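Local coordinates for protein imelysin (Bacteroides ovatus ATCC 8483, PDB 3OYV) that is probably involved in bacterial iron uptake, as an imelysin-like, metal-binding outer-membrane protein whose exact activity is not established, at residues A12-D15 with E19-S22; S73-I78 with S211-N216; Y98-A103 with L110-S115. One frame throughout, in Å; residues are numbered along the deposited sequence.

Contact 1. Residues A12-D15 with E19-S22; sequences ANID and ENAS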
ATOM      1  N   ALA A  12      21.292   4.056   9.793  1.00 20.35           N
ATOM      2  CA  ALA A  12      20.785   5.335  10.307  1.00 21.96           C
ATOM      3  C   ALA A  12      20.093   5.205  11.667  1.00 21.65           C
ATOM      4  O   ALA A  12      18.927   5.587  11.841  1.00 25.42           O
ATOM      5  CB  ALA A  12      19.830   5.937   9.277  1.00 25.48           C
ATOM      6  N   ASN A  13      20.821   4.696  12.643  1.00 22.73           N
ATOM      7  CA  ASN A  13      20.351   4.564  14.013  1.00 23.63           C
ATOM      8  C   ASN A  13      20.191   5.942  14.668  1.00 22.22           C
ATOM      9  O   ASN A  13      21.111   6.752  14.635  1.00 22.39           O
ATOM     10  CB  ASN A  13      21.370   3.773  14.848  1.00 25.20           C
ATOM     11  CG  ASN A  13      20.892   3.540  16.266  1.00 27.44           C
ATOM     12  OD1 ASN A  13      20.023   2.699  16.502  1.00 36.25           O
ATOM     13  ND2 ASN A  13      21.476   4.265  17.227  1.00 27.93           N
ATOM     14  N   ILE A  14      19.043   6.188  15.278  1.00 18.98           N
ATOM     15  CA  ILE A  14      18.860   7.366  16.116  1.00 17.45           C
ATOM     16  C   ILE A  14      17.776   7.054  17.132  1.00 17.24           C
ATOM     17  O   ILE A  14      16.850   6.304  16.826  1.00 19.17           O
ATOM     18  CB  ILE A  14      18.546   8.589  15.248  1.00 17.95           C
ATOM     19  CG1 ILE A  14      18.489   9.846  16.099  1.00 16.90           C
ATOM     20  CG2 ILE A  14      17.227   8.370  14.440  1.00 19.41           C
ATOM     21  CD1 ILE A  14      18.471  11.139  15.254  1.00 19.45           C
ATOM     22  N   ASP A  15      17.894   7.590  18.337  1.00 17.85           N
ATOM     23  CA  ASP A  15      16.841   7.504  19.326  1.00 17.54           C
ATOM     24  C   ASP A  15      16.318   8.898  19.649  1.00 17.87           C
ATOM     25  O   ASP A  15      17.038   9.889  19.503  1.00 19.87           O
ATOM     26  CB  ASP A  15      17.347   6.837  20.601  1.00 20.31           C
ATOM     27  CG  ASP A  15      17.833   5.417  20.369  1.00 22.75           C
ATOM     28  OD1 ASP A  15      17.059   4.619  19.812  1.00 19.92           O
ATOM     29  OD2 ASP A  15      18.981   5.102  20.760  1.00 27.75           O
ATOM     30  N   GLU A  19      17.247  16.470  23.222  1.00 15.00           N
ATOM     31  CA  GLU A  19      17.967  17.376  22.345  1.00 15.31           C
ATOM     32  C   GLU A  19      17.455  17.322  20.909  1.00 14.89           C
ATOM     33  O   GLU A  19      17.557  18.312  20.198  1.00 16.36           O
ATOM     34  CB  GLU A  19      19.457  17.059  22.396  1.00 17.44           C
ATOM     35  CG  GLU A  19      20.133  17.549  23.667  1.00 22.44           C
ATOM     36  CD  GLU A  19      19.821  16.679  24.886  1.00 27.55           C
ATOM     37  OE1 GLU A  19      19.546  15.447  24.723  1.00 28.00           O
ATOM     38  OE2 GLU A  19      19.865  17.245  26.012  1.00 31.57           O
ATOM     39  N   ASN A  20      16.907  16.186  20.455  1.00 13.41           N
ATOM     40  CA  ASN A  20      16.345  16.119  19.095  1.00 13.12           C
ATOM     41  C   ASN A  20      14.821  16.141  19.084  1.00 11.94           C
ATOM     42  O   ASN A  20      14.212  16.122  18.012  1.00 11.38           O
ATOM     43  CB  ASN A  20      16.883  14.940  18.279  1.00 11.96           C
ATOM     44  CG  ASN A  20      16.536  13.603  18.880  1.00 12.58           C
ATOM     45  OD1 ASN A  20      15.481  13.454  19.494  1.00 14.06           O
ATOM     46  ND2 ASN A  20      17.393  12.596  18.652  1.00 17.33           N
ATOM     47  N   ALA A  21      14.194  16.301  20.259  1.00 11.30           N
ATOM     48  CA  ALA A  21      12.747  16.148  20.360  1.00 12.59           C
ATOM     49  C   ALA A  21      12.005  17.187  19.530  1.00 12.06           C
ATOM     50  O   ALA A  21      11.012  16.880  18.893  1.00 11.02           O
ATOM     51  CB  ALA A  21      12.318  16.255  21.818  1.00 14.04           C
ATOM     52  N   SER A  22      12.469  18.442  19.504  1.00 11.40           N
ATOM     53  CA  SER A  22      11.739  19.464  18.779  0.70 10.69           C
ATOM     54  C   SER A  22      11.753  19.187  17.286  1.00 11.29           C
ATOM     55  O   SER A  22      10.720  19.246  16.622  1.00 11.16           O
ATOM     56  CB  SER A  22      12.331  20.847  19.047  0.70 11.05           C
ATOM     57  OG  SER A  22      11.557  21.804  18.387  0.70 11.54           O
TER
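D15 and N20 bring the two segments closest in backbone terms, with D15 CA 8.6 Å from N20 CA. Residues 13-15 run extended, after a left-handed turn at A12. The chain then turns through three residues and runs into helix 21-47, whose first turn begins within 19-22. The gap is bridged from one side by the amide of N20.

N20 ND2 donates to the backbone O of D15 at 2.9 Å, and the bond is nearly straight, with an N-H...O angle of 172°. D15 O lies in the plane of the N20 amide. The donor is tilted 19° from the carbonyl plane of D15. The other end of the amide is used as well: N20 OD1 accepts from the backbone N of T17. Both ends are therefore gripped by backbone atoms, which fixes the flip of this buried amide. The side chain thus closes the turn between D15 and N20 at the entry to helix 21-47.

I14 meets N20 from the opposite direction. Its CG1 stands anti to the backbone N (chi1 -174°) and the chain stays extended, which lays I14 CG1 and CD1 alongside N20 ND2, each 3.9 Å away. A leucine in place of N20 would probably leave the D15 carbonyl and the T17 N-H without their amide partner and free the turn to shift.

The D15 carboxylate serves the rest of the fold, with a salt bridge from D15 OD1 to K353 on the short strand 352-353. I14 O accepts from R358, just past strand 356-357. The side chain of I14 packs on V313 and L316 of helix 309-316.

Contact 2. Residues S73-I78 with S211-N216; sequences SCVEEI and SYIANN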
ATOM      1  N   SER A  73     -11.647  -3.019 -21.594  1.00 15.24           N
ATOM      2  CA  SER A  73     -10.420  -2.261 -21.333  0.60 15.96           C
ATOM      3  C   SER A  73     -10.227  -2.009 -19.829  1.00 14.90           C
ATOM      4  O   SER A  73      -9.125  -2.169 -19.275  1.00 17.08           O
ATOM      5  CB  SER A  73     -10.480  -0.927 -22.071  0.60 16.43           C
ATOM      6  OG  SER A  73      -9.276  -0.206 -21.906  0.60 20.30           O
ATOM      7  N   CYS A  74     -11.317  -1.626 -19.168  1.00 14.25           N
ATOM      8  CA  CYS A  74     -11.270  -1.430 -17.721  1.00 13.24           C
ATOM      9  C   CYS A  74     -10.858  -2.719 -17.022  1.00 11.62           C
ATOM     10  O   CYS A  74     -10.004  -2.720 -16.132  1.00 12.35           O
ATOM     11  CB  CYS A  74     -12.636  -1.035 -17.163  1.00 12.79           C
ATOM     12  SG  CYS A  74     -13.224   0.554 -17.713  1.00 14.89           S
ATOM     13  N   VAL A  75     -11.461  -3.847 -17.417  1.00 12.24           N
ATOM     14  CA  VAL A  75     -11.214  -5.114 -16.732  1.00 13.12           C
ATOM     15  C   VAL A  75      -9.792  -5.650 -16.981  1.00 12.88           C
ATOM     16  O   VAL A  75      -9.165  -6.199 -16.082  1.00 13.85           O
ATOM     17  CB  VAL A  75     -12.315  -6.148 -17.076  1.00 12.92           C
ATOM     18  CG1 VAL A  75     -11.939  -7.571 -16.665  1.00 14.58           C
ATOM     19  CG2 VAL A  75     -13.629  -5.706 -16.430  1.00 13.30           C
ATOM     20  N   GLU A  76      -9.268  -5.417 -18.185  1.00 13.88           N
ATOM     21  CA  GLU A  76      -7.889  -5.762 -18.471  1.00 15.36           C
ATOM     22  C   GLU A  76      -6.947  -4.954 -17.572  1.00 15.13           C
ATOM     23  O   GLU A  76      -5.977  -5.504 -17.072  1.00 15.62           O
ATOM     24  CB  GLU A  76      -7.597  -5.555 -19.953  1.00 16.45           C
ATOM     25  CG  GLU A  76      -8.266  -6.651 -20.809  1.00 17.64           C
ATOM     26  CD  GLU A  76      -8.160  -6.454 -22.313  1.00 23.10           C
ATOM     27  OE1 GLU A  76      -7.914  -5.323 -22.783  1.00 27.22           O
ATOM     28  OE2 GLU A  76      -8.395  -7.467 -23.035  1.00 25.38           O
ATOM     29  N   GLU A  77      -7.264  -3.679 -17.335  1.00 14.71           N
ATOM     30  CA  GLU A  77      -6.462  -2.857 -16.433  1.00 13.96           C
ATOM     31  C   GLU A  77      -6.574  -3.414 -15.004  1.00 13.94           C
ATOM     32  O   GLU A  77      -5.575  -3.556 -14.313  1.00 14.69           O
ATOM     33  CB  GLU A  77      -6.901  -1.386 -16.476  1.00 14.61           C
ATOM     34  CG  GLU A  77      -6.080  -0.445 -15.574  1.00 14.12           C
ATOM     35  CD  GLU A  77      -4.668  -0.200 -16.078  1.00 15.62           C
ATOM     36  OE1 GLU A  77      -4.289  -0.654 -17.186  1.00 20.67           O
ATOM     37  OE2 GLU A  77      -3.890   0.458 -15.360  1.00 18.87           O
ATOM     38  N   ILE A  78      -7.800  -3.737 -14.595  1.00 12.30           N
ATOM     39  CA  ILE A  78      -8.008  -4.307 -13.253  1.00 11.82           C
ATOM     40  C   ILE A  78      -7.138  -5.560 -13.044  1.00 11.93           C
ATOM     41  O   ILE A  78      -6.425  -5.705 -12.042  1.00 12.08           O
ATOM     42  CB  ILE A  78      -9.491  -4.644 -12.967  1.00 11.29           C
ATOM     43  CG1 ILE A  78     -10.297  -3.350 -12.883  1.00 11.07           C
ATOM     44  CG2 ILE A  78      -9.648  -5.562 -11.754  1.00 11.06           C
ATOM     45  CD1 ILE A  78     -11.809  -3.545 -12.912  1.00 13.28           C
ATOM     46  N   SER A 211      -6.592 -13.765 -20.488  1.00 17.48           N
ATOM     47  CA  SER A 211      -6.787 -14.407 -21.799  0.60 17.88           C
ATOM     48  C   SER A 211      -8.216 -14.915 -21.957  1.00 16.95           C
ATOM     49  O   SER A 211      -8.838 -14.785 -23.017  1.00 19.72           O
ATOM     50  CB  SER A 211      -5.815 -15.593 -21.995  0.60 17.57           C
ATOM     51  OG  SER A 211      -4.454 -15.179 -22.068  0.60 19.95           O
ATOM     52  N   TYR A 212      -8.717 -15.527 -20.897  1.00 17.33           N
ATOM     53  CA  TYR A 212     -10.061 -16.092 -20.935  1.00 17.09           C
ATOM     54  C   TYR A 212     -11.111 -14.996 -21.139  1.00 16.29           C
ATOM     55  O   TYR A 212     -12.019 -15.134 -21.960  1.00 17.66           O
ATOM     56  CB  TYR A 212     -10.339 -16.909 -19.685  1.00 16.09           C
ATOM     57  CG  TYR A 212     -11.624 -17.687 -19.812  1.00 17.95           C
ATOM     58  CD1 TYR A 212     -11.624 -18.974 -20.368  1.00 21.04           C
ATOM     59  CD2 TYR A 212     -12.841 -17.148 -19.418  1.00 18.91           C
ATOM     60  CE1 TYR A 212     -12.815 -19.692 -20.523  1.00 20.53           C
ATOM     61  CE2 TYR A 212     -14.031 -17.873 -19.558  1.00 19.65           C
ATOM     62  CZ  TYR A 212     -14.006 -19.141 -20.104  1.00 20.73           C
ATOM     63  OH  TYR A 212     -15.187 -19.856 -20.263  1.00 23.22           O
ATOM     64  N   ILE A 213     -10.971 -13.885 -20.420  1.00 15.88           N
ATOM     65  CA  ILE A 213     -11.886 -12.748 -20.585  1.00 15.62           C
ATOM     66  C   ILE A 213     -11.775 -12.122 -21.983  1.00 15.91           C
ATOM     67  O   ILE A 213     -12.790 -11.827 -22.629  1.00 16.04           O
ATOM     68  CB  ILE A 213     -11.634 -11.673 -19.482  1.00 16.68           C
ATOM     69  CG1 ILE A 213     -11.900 -12.282 -18.102  1.00 17.36           C
ATOM     70  CG2 ILE A 213     -12.526 -10.449 -19.717  1.00 15.34           C
ATOM     71  CD1 ILE A 213     -11.343 -11.421 -16.905  1.00 16.19           C
ATOM     72  N   ALA A 214     -10.540 -11.937 -22.451  1.00 16.98           N
ATOM     73  CA  ALA A 214     -10.273 -11.265 -23.718  1.00 17.32           C
ATOM     74  C   ALA A 214     -10.762 -12.057 -24.950  1.00 17.50           C
ATOM     75  O   ALA A 214     -11.056 -11.449 -25.970  1.00 19.76           O
ATOM     76  CB  ALA A 214      -8.763 -10.955 -23.865  1.00 20.04           C
ATOM     77  N   ASN A 215     -10.877 -13.375 -24.807  1.00 17.46           N
ATOM     78  CA  ASN A 215     -11.339 -14.238 -25.912  1.00 17.62           C
ATOM     79  C   ASN A 215     -12.840 -14.017 -26.167  1.00 16.51           C
ATOM     80  O   ASN A 215     -13.661 -14.449 -25.353  1.00 18.69           O
ATOM     81  CB  ASN A 215     -11.047 -15.696 -25.585  1.00 19.67           C
ATOM     82  CG  ASN A 215     -11.413 -16.658 -26.722  1.00 21.05           C
ATOM     83  OD1 ASN A 215     -11.985 -16.251 -27.744  1.00 22.43           O
ATOM     84  ND2 ASN A 215     -11.100 -17.925 -26.533  1.00 25.28           N
ATOM     85  N   ASN A 216     -13.172 -13.364 -27.289  1.00 18.75           N
ATOM     86  CA  ASN A 216     -14.576 -13.053 -27.663  1.00 20.86           C
ATOM     87  C   ASN A 216     -15.464 -14.280 -27.608  1.00 20.94           C
ATOM     88  O   ASN A 216     -16.629 -14.200 -27.213  1.00 21.20           O
ATOM     89  CB  ASN A 216     -14.667 -12.443 -29.075  1.00 23.05           C
ATOM     90  CG  ASN A 216     -14.125 -11.039 -29.152  1.00 26.38           C
ATOM     91  OD1 ASN A 216     -13.876 -10.403 -28.119  1.00 28.60           O
ATOM     92  ND2 ASN A 216     -13.915 -10.546 -30.375  1.00 29.90           N
TER
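Along 73-78, V75 is the first residue to meet the other segment, at I213. V75 CG1 lies 3.9 Å from I213 CD1, and the two side chains cross at about a right angle. Methyl touches methyl here, in plain apolar packing. The chi1 of V75 (166°) turns CG1 away from its own N, on the side that faces helix 189-214. I213 reaches back with its longer branch, ending in CD1. Both residues are buried. L149 of helix 149-156 touches both of them, and V75 also rests on L226 and V230 of helix 223-261. The pair thus belongs to the interior of a helical bundle, the mainly helical build seen also in other imelysin-like proteins, at a place where four helices come together.

E76 is next. E76 CA is 8.0 Å from A214 CA, the closest CA approach of the two segments. Beyond CG the glutamate chain is extended, and this brings the carboxylate across to A214. E76 OE2 ends 3.6 Å from A214 CB, a van der Waals contact between an acid oxygen and a methyl group. A214 is the last residue of its helix, since N215 leaves helical backbone angles.

Contact 3. Residues Y98-A103 with L110-S115; sequences YNLYKA and LYAVES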
ATOM      1  N   TYR A  98      15.572 -11.670  -0.274  1.00 11.89           N
ATOM      2  CA  TYR A  98      15.977 -13.070  -0.372  1.00 11.66           C
ATOM      3  C   TYR A  98      17.211 -13.250  -1.255  1.00 10.83           C
ATOM      4  O   TYR A  98      18.178 -13.897  -0.843  1.00 12.50           O
ATOM      5  CB  TYR A  98      14.786 -13.918  -0.911  1.00 13.00           C
ATOM      6  CG  TYR A  98      15.162 -15.369  -1.048  1.00 12.37           C
ATOM      7  CD1 TYR A  98      15.136 -16.224   0.063  1.00 12.10           C
ATOM      8  CD2 TYR A  98      15.595 -15.902  -2.286  1.00 11.92           C
ATOM      9  CE1 TYR A  98      15.549 -17.556  -0.030  1.00 13.86           C
ATOM     10  CE2 TYR A  98      16.004 -17.231  -2.379  1.00 14.27           C
ATOM     11  CZ  TYR A  98      15.968 -18.047  -1.267  1.00 13.97           C
ATOM     12  OH  TYR A  98      16.362 -19.366  -1.353  1.00 18.74           O
ATOM     13  N   ASN A  99      17.213 -12.656  -2.437  1.00 12.64           N
ATOM     14  CA  ASN A  99      18.357 -12.857  -3.339  1.00 12.13           C
ATOM     15  C   ASN A  99      19.622 -12.185  -2.794  1.00 13.08           C
ATOM     16  O   ASN A  99      20.714 -12.754  -2.878  1.00 14.15           O
ATOM     17  CB  ASN A  99      18.030 -12.366  -4.732  1.00 13.32           C
ATOM     18  CG  ASN A  99      17.034 -13.252  -5.414  1.00 15.33           C
ATOM     19  OD1 ASN A  99      16.989 -14.454  -5.170  1.00 18.80           O
ATOM     20  ND2 ASN A  99      16.209 -12.656  -6.255  1.00 20.33           N
ATOM     21  N   LEU A 100      19.492 -10.988  -2.215  1.00 12.48           N
ATOM     22  CA  LEU A 100      20.649 -10.385  -1.528  1.00 11.89           C
ATOM     23  C   LEU A 100      21.214 -11.335  -0.454  1.00 11.67           C
ATOM     24  O   LEU A 100      22.438 -11.543  -0.362  1.00 12.86           O
ATOM     25  CB  LEU A 100      20.245  -9.064  -0.856  1.00 12.54           C
ATOM     26  CG  LEU A 100      20.058  -7.856  -1.740  1.00 14.58           C
ATOM     27  CD1 LEU A 100      19.308  -6.714  -1.022  1.00 14.61           C
ATOM     28  CD2 LEU A 100      21.412  -7.378  -2.328  1.00 17.25           C
ATOM     29  N   TYR A 101      20.349 -11.924   0.351  1.00 11.19           N
ATOM     30  CA  TYR A 101      20.760 -12.738   1.466  1.00 11.39           C
ATOM     31  C   TYR A 101      21.497 -13.964   0.928  1.00 12.14           C
ATOM     32  O   TYR A 101      22.588 -14.318   1.420  1.00 12.77           O
ATOM     33  CB  TYR A 101      19.548 -13.153   2.308  1.00 11.08           C
ATOM     34  CG  TYR A 101      19.937 -13.706   3.636  1.00 11.21           C
ATOM     35  CD1 TYR A 101      20.508 -14.987   3.775  1.00 12.38           C
ATOM     36  CD2 TYR A 101      19.805 -12.926   4.793  1.00 11.26           C
ATOM     37  CE1 TYR A 101      20.883 -15.455   5.005  1.00 13.04           C
ATOM     38  CE2 TYR A 101      20.196 -13.400   6.008  1.00 11.16           C
ATOM     39  CZ  TYR A 101      20.726 -14.645   6.128  1.00 12.04           C
ATOM     40  OH  TYR A 101      21.114 -15.125   7.377  1.00 13.23           O
ATOM     41  N   LYS A 102      20.908 -14.635  -0.063  1.00 12.65           N
ATOM     42  CA  LYS A 102      21.515 -15.872  -0.577  1.00 13.80           C
ATOM     43  C   LYS A 102      22.865 -15.618  -1.245  1.00 13.73           C
ATOM     44  O   LYS A 102      23.689 -16.549  -1.293  1.00 16.77           O
ATOM     45  CB  LYS A 102      20.571 -16.569  -1.534  1.00 13.88           C
ATOM     46  CG  LYS A 102      19.253 -17.038  -0.923  1.00 15.54           C
ATOM     47  CD  LYS A 102      19.395 -17.913   0.298  1.00 17.34           C
ATOM     48  CE  LYS A 102      20.062 -19.231   0.018  1.00 17.72           C
ATOM     49  NZ  LYS A 102      19.969 -20.112   1.232  1.00 19.77           N
ATOM     50  N   ALA A 103      23.075 -14.401  -1.768  1.00 12.99           N
ATOM     51  CA  ALA A 103      24.358 -13.994  -2.348  1.00 14.54           C
ATOM     52  C   ALA A 103      25.428 -13.657  -1.302  1.00 15.29           C
ATOM     53  O   ALA A 103      26.562 -13.331  -1.681  1.00 17.15           O
ATOM     54  CB  ALA A 103      24.170 -12.817  -3.251  1.00 14.99           C
ATOM     55  N   LEU A 110      18.751  -7.538   5.209  1.00 11.00           N
ATOM     56  CA  LEU A 110      17.969  -7.222   6.382  1.00 12.38           C
ATOM     57  C   LEU A 110      17.399  -5.803   6.306  1.00 13.42           C
ATOM     58  O   LEU A 110      16.230  -5.559   6.662  1.00 15.59           O
ATOM     59  CB  LEU A 110      18.784  -7.399   7.675  1.00 12.96           C
ATOM     60  CG  LEU A 110      18.583  -8.753   8.399  1.00 18.77           C
ATOM     61  CD1 LEU A 110      18.922  -9.961   7.570  1.00 16.60           C
ATOM     62  CD2 LEU A 110      19.355  -8.782   9.732  1.00 21.78           C
ATOM     63  N   TYR A 111      18.211  -4.866   5.843  1.00 13.62           N
ATOM     64  CA  TYR A 111      17.804  -3.459   5.793  1.00 12.82           C
ATOM     65  C   TYR A 111      17.007  -3.098   4.554  1.00 14.38           C
ATOM     66  O   TYR A 111      16.507  -1.974   4.454  1.00 15.64           O
ATOM     67  CB  TYR A 111      19.016  -2.541   6.008  1.00 14.65           C
ATOM     68  CG  TYR A 111      19.518  -2.628   7.430  1.00 15.48           C
ATOM     69  CD1 TYR A 111      18.937  -1.872   8.425  1.00 16.16           C
ATOM     70  CD2 TYR A 111      20.552  -3.483   7.788  1.00 16.51           C
ATOM     71  CE1 TYR A 111      19.365  -1.973   9.744  1.00 16.97           C
ATOM     72  CE2 TYR A 111      20.994  -3.596   9.100  1.00 18.69           C
ATOM     73  CZ  TYR A 111      20.398  -2.837  10.077  1.00 19.50           C
ATOM     74  OH  TYR A 111      20.805  -2.932  11.380  1.00 22.94           O
ATOM     75  N   ALA A 112      16.832  -4.062   3.644  1.00 12.46           N
ATOM     76  CA  ALA A 112      16.030  -3.869   2.436  1.00 12.35           C
ATOM     77  C   ALA A 112      14.543  -4.197   2.623  1.00 11.41           C
ATOM     78  O   ALA A 112      13.767  -3.965   1.716  1.00 12.60           O
ATOM     79  CB  ALA A 112      16.600  -4.725   1.283  1.00 12.55           C
ATOM     80  N   VAL A 113      14.196  -4.827   3.748  1.00 11.44           N
ATOM     81  CA  VAL A 113      12.838  -5.348   3.949  1.00 11.86           C
ATOM     82  C   VAL A 113      11.815  -4.222   4.216  1.00 10.38           C
ATOM     83  O   VAL A 113      11.829  -3.586   5.279  1.00 11.89           O
ATOM     84  CB  VAL A 113      12.821  -6.369   5.095  1.00 12.33           C
ATOM     85  CG1 VAL A 113      11.383  -6.861   5.412  1.00 12.57           C
ATOM     86  CG2 VAL A 113      13.716  -7.596   4.740  1.00 13.27           C
ATOM     87  N   GLU A 114      10.893  -4.025   3.279  1.00  9.81           N
ATOM     88  CA  GLU A 114       9.837  -3.035   3.422  0.60 10.46           C
ATOM     89  C   GLU A 114       8.945  -3.358   4.618  1.00 10.24           C
ATOM     90  O   GLU A 114       8.434  -4.465   4.741  1.00 10.80           O
ATOM     91  CB  GLU A 114       8.990  -3.002   2.141  0.60 11.33           C
ATOM     92  CG  GLU A 114       7.669  -2.215   2.265  0.60 13.21           C
ATOM     93  CD  GLU A 114       6.717  -2.450   1.097  0.60 13.15           C
ATOM     94  OE1 GLU A 114       7.186  -2.449  -0.056  0.60 17.92           O
ATOM     95  OE2 GLU A 114       5.487  -2.624   1.326  0.60 11.11           O
ATOM     96  N   SER A 115       8.754  -2.386   5.498  1.00  9.69           N
ATOM     97  CA  SER A 115       7.943  -2.475   6.722  1.00 10.36           C
ATOM     98  C   SER A 115       8.636  -3.248   7.863  1.00 10.64           C
ATOM     99  O   SER A 115       7.992  -3.651   8.842  1.00 10.86           O
ATOM    100  CB  SER A 115       6.529  -2.998   6.486  1.00 10.51           C
ATOM    101  OG  SER A 115       5.763  -2.091   5.725  1.00 12.16           O
TER
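The Y101 ring is met at its edge by L110. The methyl CD1 of L110 lies in the ring plane, 4.0 Å from Y101 CE2 and 4.2 Å from Y101 CD2, so this is not CH-pi packing over a face. The two side chains lie side by side and point the same way. Within 98-103 there is a second flat group: CG of K102 sits over one face of the Y98 ring, 3.4 Å above the plane and offset toward the rim.

With chi1 at -166° the Y101 ring leaves its helix toward L110. L100, one residue earlier, meets the chain two residues past L110: L100 CD1 lies 4.1 Å from A112 CB. L100 also packs on E108 and A109, and Y101 on T106 and A109. The contact therefore folds the short helix 106-111 back against the end of helix 71-102.

Past A112 the chain leads to S115, which touches H345 and E348. These two match the GxHxxE motif of imelysin-like proteins. In the conformer given, E114 OE2 bonds to K93. Its modelled covalent link to an unidentified molecule, probably from the crystallisation liquor, is doubtful.

Carbon meets carbon in both pairs across the contact. Its cohesion therefore probably rests on van der Waals packing and the hydrophobic effect.

How the contacts relate
Contacts 2 and 3 share helix 71-102. Contact 2 uses its early turns and contact 3 its end, with centres 35 Å apart. In sequence, contact 3 is nested inside the long loop closed by contact 2. Contact 1 closes before either opens. It lies on the opposite side of the chain's centre from contact 2, 51 Å away between centres, but its nearest atoms come within about 6 Å of contact 3. Contact 3 lies nearest the putative functional region, because S115 touches H345 and E348. The unidentified molecule modelled on E114 is probably from the crystallisation liquor, as is the glycerol beside I14 in contact 1.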